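Local coordinates for probable enoyl-CoA hydratase/isomerase (PDB 5WYD) that is a crotonase-family enoyl-CoA hydratase/isomerase, DspI, implicated in biosynthesis of the diffusible signal factor (DSF) of Pseudomonas aeruginosa, at the interface of chains A and B. Residues are numbered along the deposited sequence; one frame, centred on the assembly and turned at random. Chains: chain A/B, Probable enoyl-CoA hydratase/isomerase.

The interface of chains A and B. Residues chain A 211, 213-215, 218-219, 257, 267, 269; chain B 147-148, 150, 174-177.
The loop joining helices 200-211 and 216-226 of chain A, in a crotonase-family subunit, inserts A:Gln214 between two helix ends of chain B, 146-149 and 167-176. A:Gln214 starts with CG anti to its carbonyl carbon and then bends at chi2 (59°), which carries the terminal amide to the C-terminal end of helix 167-176. There its amide nitrogen NE2 donates to the backbone O of B:Leu175 at 3.0 Å. The evidence for a well-formed bond is threefold: 162° at the hydrogen, an approach on a carbonyl lone pair, and an acceptor close to the plane of the glutamine amide. The carboxamide carbon CD rests 3.5 Å from CB of B:Asn177, the two side chains crossing obliquely with amide planes 69° apart, while CG packs 3.7 Å from the methyl CB of B:Ala147. Next in sequence, the backbone N of A:Ser215 donates to B:Ala147 O at 3.3 Å; this bond is also straight, but its donor stands above the carbonyl plane. A:Trp269 braces A:Ser215 within chain A, one indole face against its CA, which sits over the ring centre, 3.4 Å above the plane; the benzene-ring edge lies in plane with B:Ala148 O. At the flanks, A:Val211 CG2 touches B:Cys176 SG at 3.4 Å, and A:Ile219 CD1 reaches B:Leu175 CA at 4.0 Å. A side-chain and a main-chain hydrogen bond thus tie the loop to both helix ends, probably helping to hold neighbouring subunits together in the deposited hexamer.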
loop_
_atom_site.group_PDB
_atom_site.type_symbol
_atom_site.label_atom_id
_atom_site.label_comp_id
_atom_site.label_asym_id
_atom_site.label_seq_id
_atom_site.Cartn_x
_atom_site.Cartn_y
_atom_site.Cartn_z
ATOM N N VAL A 211 28.063 -18.029 6.107
ATOM C CA VAL A 211 26.713 -17.901 6.626
ATOM C C VAL A 211 26.498 -18.875 7.766
ATOM O O VAL A 211 25.738 -18.604 8.702
ATOM C CB VAL A 211 25.736 -18.183 5.482
ATOM C CG1 VAL A 211 24.347 -18.510 6.036
ATOM C CG2 VAL A 211 25.787 -17.067 4.478
ATOM N N ARG A 213 28.258 -19.354 10.083
ATOM C CA ARG A 213 28.852 -18.799 11.296
ATOM C C ARG A 213 27.894 -17.861 12.028
ATOM O O ARG A 213 28.218 -17.355 13.108
ATOM C CB ARG A 213 30.123 -18.038 10.944
ATOM C CG ARG A 213 31.063 -18.657 9.981
ATOM C CD ARG A 213 32.261 -17.734 9.921
ATOM N NE ARG A 213 33.161 -17.923 11.066
ATOM C CZ ARG A 213 33.118 -17.253 12.220
ATOM N NH1 ARG A 213 33.997 -17.528 13.172
ATOM N NH2 ARG A 213 32.215 -16.308 12.426
ATOM N N GLN A 214 26.748 -17.572 11.426
ATOM C CA GLN A 214 25.692 -16.810 12.063
ATOM C C GLN A 214 24.582 -17.755 12.463
ATOM O O GLN A 214 24.359 -18.782 11.818
ATOM C CB GLN A 214 25.134 -15.777 11.104
ATOM C CG GLN A 214 26.033 -14.603 10.839
ATOM C CD GLN A 214 27.344 -15.073 10.265
ATOM O OE1 GLN A 214 28.289 -15.290 11.006
ATOM N NE2 GLN A 214 27.394 -15.287 8.951
ATOM N N SER A 215 23.846 -17.364 13.490
ATOM C CA SER A 215 22.799 -18.210 14.054
ATOM C C SER A 215 21.748 -18.655 13.037
ATOM O O SER A 215 21.077 -17.802 12.439
ATOM C CB SER A 215 22.091 -17.443 15.154
ATOM O OG SER A 215 20.949 -18.154 15.567
ATOM N N ALA A 218 18.294 -17.152 13.709
ATOM C CA ALA A 218 18.250 -15.735 13.404
ATOM C C ALA A 218 18.144 -15.532 11.911
ATOM O O ALA A 218 17.224 -14.857 11.438
ATOM C CB ALA A 218 19.501 -15.048 13.940
ATOM N N ILE A 219 18.956 -16.265 11.153
ATOM C CA ILE A 219 19.011 -16.048 9.715
ATOM C C ILE A 219 17.638 -16.232 9.088
ATOM O O ILE A 219 17.180 -15.372 8.324
ATOM C CB ILE A 219 20.047 -16.992 9.078
ATOM C CG1 ILE A 219 21.470 -16.732 9.617
ATOM C CG2 ILE A 219 19.929 -16.931 7.534
ATOM C CD1 ILE A 219 22.049 -15.353 9.302
ATOM N N GLY A 257 24.960 -16.594 21.247
ATOM C CA GLY A 257 25.676 -15.604 20.469
ATOM C C GLY A 257 26.161 -14.453 21.322
ATOM O O GLY A 257 27.298 -13.997 21.173
ATOM N N PRO A 267 30.839 -18.262 18.586
ATOM C CA PRO A 267 29.513 -18.714 19.024
ATOM C C PRO A 267 29.253 -20.133 18.559
ATOM O O PRO A 267 29.663 -20.528 17.465
ATOM C CB PRO A 267 28.555 -17.718 18.351
ATOM C CG PRO A 267 29.290 -17.274 17.137
ATOM C CD PRO A 267 30.748 -17.251 17.521
ATOM N N TRP A 269 26.084 -22.912 18.174
ATOM C CA TRP A 269 24.653 -23.229 18.213
ATOM C C TRP A 269 24.387 -24.522 17.459
ATOM O O TRP A 269 25.181 -24.956 16.620
ATOM C CB TRP A 269 23.774 -22.128 17.599
ATOM C CG TRP A 269 24.475 -21.470 16.487
ATOM C CD1 TRP A 269 24.883 -22.036 15.318
ATOM C CD2 TRP A 269 24.934 -20.118 16.464
ATOM N NE1 TRP A 269 25.558 -21.105 14.559
ATOM C CE2 TRP A 269 25.600 -19.922 15.245
ATOM C CE3 TRP A 269 24.838 -19.049 17.358
ATOM C CZ2 TRP A 269 26.162 -18.716 14.895
ATOM C CZ3 TRP A 269 25.399 -17.835 17.000
ATOM C CH2 TRP A 269 26.049 -17.682 15.775
ATOM N N ALA B 147 23.702 -10.707 13.589
ATOM C CA ALA B 147 23.349 -12.079 13.247
ATOM C C ALA B 147 24.350 -13.064 13.834
ATOM O O ALA B 147 23.970 -14.163 14.258
ATOM C CB ALA B 147 23.259 -12.250 11.734
ATOM N N ALA B 148 25.633 -12.695 13.866
ATOM C CA ALA B 148 26.624 -13.590 14.450
ATOM C C ALA B 148 26.299 -13.842 15.901
ATOM O O ALA B 148 26.627 -14.896 16.452
ATOM C CB ALA B 148 28.029 -13.022 14.328
ATOM N N GLY B 150 23.238 -13.843 17.018
ATOM C CA GLY B 150 21.899 -14.403 17.107
ATOM C C GLY B 150 20.779 -13.412 17.304
ATOM O O GLY B 150 19.653 -13.820 17.620
ATOM N N ILE B 174 24.679 -8.323 6.803
ATOM C CA ILE B 174 23.989 -8.871 7.955
ATOM C C ILE B 174 24.009 -10.396 7.953
ATOM O O ILE B 174 24.508 -11.008 8.902
ATOM C CB ILE B 174 22.569 -8.313 8.028
ATOM C CG1 ILE B 174 21.818 -9.006 9.138
ATOM C CG2 ILE B 174 21.856 -8.448 6.715
ATOM C CD1 ILE B 174 20.477 -8.498 9.218
ATOM N N LEU B 175 23.513 -11.039 6.883
ATOM C CA LEU B 175 23.452 -12.501 6.873
ATOM C C LEU B 175 24.829 -13.141 6.861
ATOM O O LEU B 175 25.023 -14.158 7.517
ATOM C CB LEU B 175 22.597 -13.015 5.716
ATOM C CG LEU B 175 21.077 -13.159 6.010
ATOM C CD1 LEU B 175 20.472 -11.964 6.641
ATOM C CD2 LEU B 175 20.316 -13.518 4.742
ATOM N N CYS B 176 25.772 -12.623 6.081
ATOM C CA CYS B 176 27.089 -13.254 6.077
ATOM C C CYS B 176 28.033 -12.646 7.094
ATOM O O CYS B 176 29.145 -13.158 7.265
ATOM C CB CYS B 176 27.725 -13.180 4.700
ATOM S SG CYS B 176 26.668 -13.926 3.523
ATOM N N ASN B 177 27.604 -11.587 7.781
ATOM C CA ASN B 177 28.411 -10.920 8.801
ATOM C C ASN B 177 29.735 -10.440 8.223
ATOM O O ASN B 177 30.806 -10.716 8.756
ATOM C CB ASN B 177 28.632 -11.843 9.999
ATOM C CG ASN B 177 29.279 -11.138 11.172
ATOM O OD1 ASN B 177 29.289 -9.901 11.258
ATOM N ND2 ASN B 177 29.843 -11.924 12.076
#